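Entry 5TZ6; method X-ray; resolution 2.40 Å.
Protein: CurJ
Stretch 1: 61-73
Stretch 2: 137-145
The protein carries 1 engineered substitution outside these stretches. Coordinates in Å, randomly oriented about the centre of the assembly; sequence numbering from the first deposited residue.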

# COMPACT_ATOMS: atom_id res chain seq x y z
N ALA A 61 12.37 -5.73 -3.88
CA ALA A 61 11.10 -6.42 -3.69
C ALA A 61 11.32 -7.89 -3.33
O ALA A 61 10.75 -8.40 -2.35
N ALA A 62 12.15 -8.57 -4.11
CA ALA A 62 12.55 -9.93 -3.80
C ALA A 62 12.96 -10.05 -2.34
O ALA A 62 12.50 -10.95 -1.62
N SER A 63 13.83 -9.15 -1.88
CA SER A 63 14.30 -9.24 -0.50
C SER A 63 13.17 -9.03 0.49
O SER A 63 13.27 -9.49 1.63
N LEU A 64 12.07 -8.40 0.08
CA LEU A 64 10.92 -8.28 0.96
C LEU A 64 9.89 -9.38 0.76
O LEU A 64 8.87 -9.39 1.46
N THR A 65 10.11 -10.32 -0.16
CA THR A 65 9.14 -11.40 -0.33
C THR A 65 9.72 -12.79 -0.14
O THR A 65 9.09 -13.63 0.49
N PHE A 66 10.92 -13.06 -0.66
CA PHE A 66 11.51 -14.37 -0.47
C PHE A 66 12.22 -14.45 0.89
O PHE A 66 12.59 -13.43 1.48
N ALA A 67 12.39 -15.68 1.38
CA ALA A 67 13.19 -15.87 2.58
C ALA A 67 14.69 -15.97 2.28
O ALA A 67 15.51 -15.60 3.12
N ALA A 68 15.05 -16.45 1.09
CA ALA A 68 16.44 -16.63 0.70
C ALA A 68 17.02 -15.35 0.11
O ALA A 68 16.31 -14.39 -0.21
N THR A 69 18.35 -15.34 -0.03
CA THR A 69 19.08 -14.18 -0.52
C THR A 69 19.38 -14.25 -2.02
O THR A 69 19.36 -13.22 -2.69
N GLU A 70 19.67 -15.44 -2.54
CA GLU A 70 19.95 -15.60 -3.97
C GLU A 70 18.64 -15.59 -4.75
O GLU A 70 17.69 -16.29 -4.38
N CYS A 71 18.58 -14.81 -5.82
CA CYS A 71 17.41 -14.85 -6.67
C CYS A 71 17.80 -14.47 -8.09
O CYS A 71 18.92 -14.03 -8.37
N GLN A 72 16.85 -14.66 -9.00
CA GLN A 72 17.11 -14.49 -10.42
C GLN A 72 15.91 -13.82 -11.09
O GLN A 72 14.76 -14.08 -10.73
N ILE A 73 16.23 -12.93 -12.03
CA ILE A 73 15.27 -12.21 -12.84
C ILE A 73 15.51 -12.65 -14.28
O ILE A 73 16.63 -12.55 -14.78
N GLY A 137 9.10 -8.99 -16.63
CA GLY A 137 9.85 -10.24 -16.70
C GLY A 137 9.38 -11.21 -15.63
O GLY A 137 8.26 -11.13 -15.15
N LYS A 138 10.29 -12.12 -15.27
CA LYS A 138 10.00 -13.20 -14.34
C LYS A 138 11.00 -13.16 -13.19
O LYS A 138 12.15 -12.74 -13.36
N LEU A 139 10.57 -13.59 -12.01
CA LEU A 139 11.34 -13.38 -10.79
C LEU A 139 11.18 -14.60 -9.90
O LEU A 139 10.05 -14.98 -9.57
N SER A 140 12.29 -15.21 -9.50
CA SER A 140 12.17 -16.41 -8.68
C SER A 140 13.43 -16.57 -7.85
O SER A 140 14.46 -15.96 -8.11
N VAL A 141 13.33 -17.46 -6.85
CA VAL A 141 14.50 -17.76 -6.04
C VAL A 141 15.53 -18.48 -6.90
O VAL A 141 15.23 -19.05 -7.96
N ALA A 142 16.78 -18.43 -6.45
CA ALA A 142 17.86 -19.15 -7.11
C ALA A 142 18.72 -19.79 -6.03
O ALA A 142 18.47 -19.63 -4.83
N ASN A 143 19.72 -20.53 -6.47
CA ASN A 143 20.67 -21.19 -5.59
C ASN A 143 22.06 -20.60 -5.78
O ASN A 143 22.33 -19.87 -6.74
N ALA A 144 22.94 -20.90 -4.83
CA ALA A 144 24.30 -20.40 -4.88
C ALA A 144 25.11 -21.19 -5.90
O ALA A 144 24.85 -22.37 -6.15
N GLU A 145 26.08 -20.51 -6.51
CA GLU A 145 26.86 -21.11 -7.59
C GLU A 145 28.28 -20.56 -7.59
O GLU A 145 28.88 -20.36 -8.65

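Strand 71-73 runs antiparallel to strand 137-141, and the backbone bonds set the register from which the side chains project. Gln72 N donates to Ser140 O (2.9 Å), Ser140 N returns a bond to Gln72 O (3.0 Å), and Ala142 N reaches Glu70 O (3.1 Å).

Gln72 and Ser140 lie directly across from each other, so their side chains leave the same face of the sheet. Gln72 takes chi1 p and an extended chi2 (t), which holds the amide out on this face, where Gln72 NE2 donates to Ser140 OG at 3.1 Å. Serine, also p, suits the place because its hydroxyl lies close to the backbone, where OG can accept this bond and donate weakly to Val141 O at 3.3 Å; Gln72 OE1 lies 4.0 Å from Ala142 CB.

The other face carries Ile73 and Leu139. Leu139 is buried, and its t, p conformation brings CD1 within 4.2 Å of Ala62 CB and 4.4 Å of Cys71 SG. The helix thus meets the strand through a methyl group. Ile73, m and t, turns CG1 to Leu139 CD1 at 4.0 Å, a match of two branched apolar side chains suited to this buried face.

Past the helix, Phe66 points toward the second stretch with chi1 m. Its ring lies beside Leu139, CE2 to CG being 4.2 Å, while Val141 CG2 sits over one face, 3.5 Å from the centroid of the Phe66 ring, in a CH-pi contact. With chi1 t, Val141 divides its methyls: CG2 covers the ring, and CG1 meets Ala68 CB at 3.9 Å. A branched side chain suits this position because it can serve both neighbours.

Glu70, m at chi1 and p at chi2, lays its aliphatic part along the loop, CG lying 4.2 Å from Asn143 C, and its carboxylate OE2 comes 4.0 Å from Ala144 CB without a polar partner in this stretch.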

# COMPACT_ATOMS: atom_id res chain seq x y z
CB ALA A 61 10.24 -6.30 -4.96
CB ALA A 62 13.69 -10.36 -4.72
CB SER A 63 15.41 -8.21 -0.25
OG SER A 63 14.86 -6.97 0.16
CB LEU A 64 10.25 -6.92 0.78
CG LEU A 64 11.07 -5.70 1.20
CD1 LEU A 64 10.32 -4.42 0.84
CD2 LEU A 64 11.37 -5.75 2.68
CB THR A 65 8.47 -11.32 -1.71
OG1 THR A 65 9.44 -10.96 -2.70
CG2 THR A 65 7.35 -10.29 -1.70
CB PHE A 66 12.50 -14.69 -1.59
CG PHE A 66 11.85 -14.80 -2.95
CD1 PHE A 66 10.67 -15.49 -3.12
CD2 PHE A 66 12.44 -14.20 -4.06
CE1 PHE A 66 10.07 -15.58 -4.37
CE2 PHE A 66 11.85 -14.29 -5.31
CZ PHE A 66 10.67 -14.98 -5.46
CB ALA A 67 12.73 -17.12 3.33
CB ALA A 68 16.56 -17.79 -0.30
CB THR A 69 20.40 -14.02 0.25
OG1 THR A 69 21.13 -12.90 -0.28
CG2 THR A 69 21.26 -15.26 0.10
CB GLU A 70 20.70 -16.90 -4.24
CG GLU A 70 22.09 -17.01 -3.63
CD GLU A 70 22.08 -17.57 -2.22
OE1 GLU A 70 21.03 -18.07 -1.77
OE2 GLU A 70 23.14 -17.51 -1.56
CB CYS A 71 16.30 -13.94 -6.13
SG CYS A 71 16.58 -12.23 -6.44
CB GLN A 72 17.39 -15.83 -11.10
CG GLN A 72 16.26 -16.83 -11.02
CD GLN A 72 16.61 -18.17 -11.62
OE1 GLN A 72 17.79 -18.47 -11.85
NE2 GLN A 72 15.60 -19.00 -11.85
CB ILE A 73 15.45 -10.69 -12.69
CG1 ILE A 73 15.66 -10.34 -11.22
CG2 ILE A 73 14.27 -9.95 -13.32
CD1 ILE A 73 16.04 -8.90 -10.97
CB LYS A 138 10.03 -14.55 -15.08
CG LYS A 138 10.21 -15.79 -14.23
CD LYS A 138 9.65 -16.99 -14.97
CE LYS A 138 10.33 -17.17 -16.33
NZ LYS A 138 11.42 -18.17 -16.31
CB LEU A 139 10.85 -12.12 -10.07
CG LEU A 139 11.37 -11.84 -8.66
CD1 LEU A 139 12.86 -11.58 -8.70
CD2 LEU A 139 10.61 -10.65 -8.09
CB SER A 140 11.95 -17.67 -9.52
OG SER A 140 13.11 -17.98 -10.28
CB VAL A 141 14.11 -18.59 -4.80
CG1 VAL A 141 15.28 -18.70 -3.84
CG2 VAL A 141 12.91 -17.98 -4.11
CB ALA A 142 18.68 -18.22 -8.00
CB ASN A 143 20.68 -22.70 -5.83
CG ASN A 143 20.46 -23.05 -7.28
OD1 ASN A 143 21.34 -22.87 -8.12
ND2 ASN A 143 19.27 -23.56 -7.60
CB ALA A 144 24.96 -20.49 -3.50
CB GLU A 145 26.20 -20.84 -8.95
CG GLU A 145 24.70 -21.06 -8.99
CD GLU A 145 24.11 -20.77 -10.36
OE1 GLU A 145 24.26 -21.62 -11.26
OE2 GLU A 145 23.51 -19.69 -10.53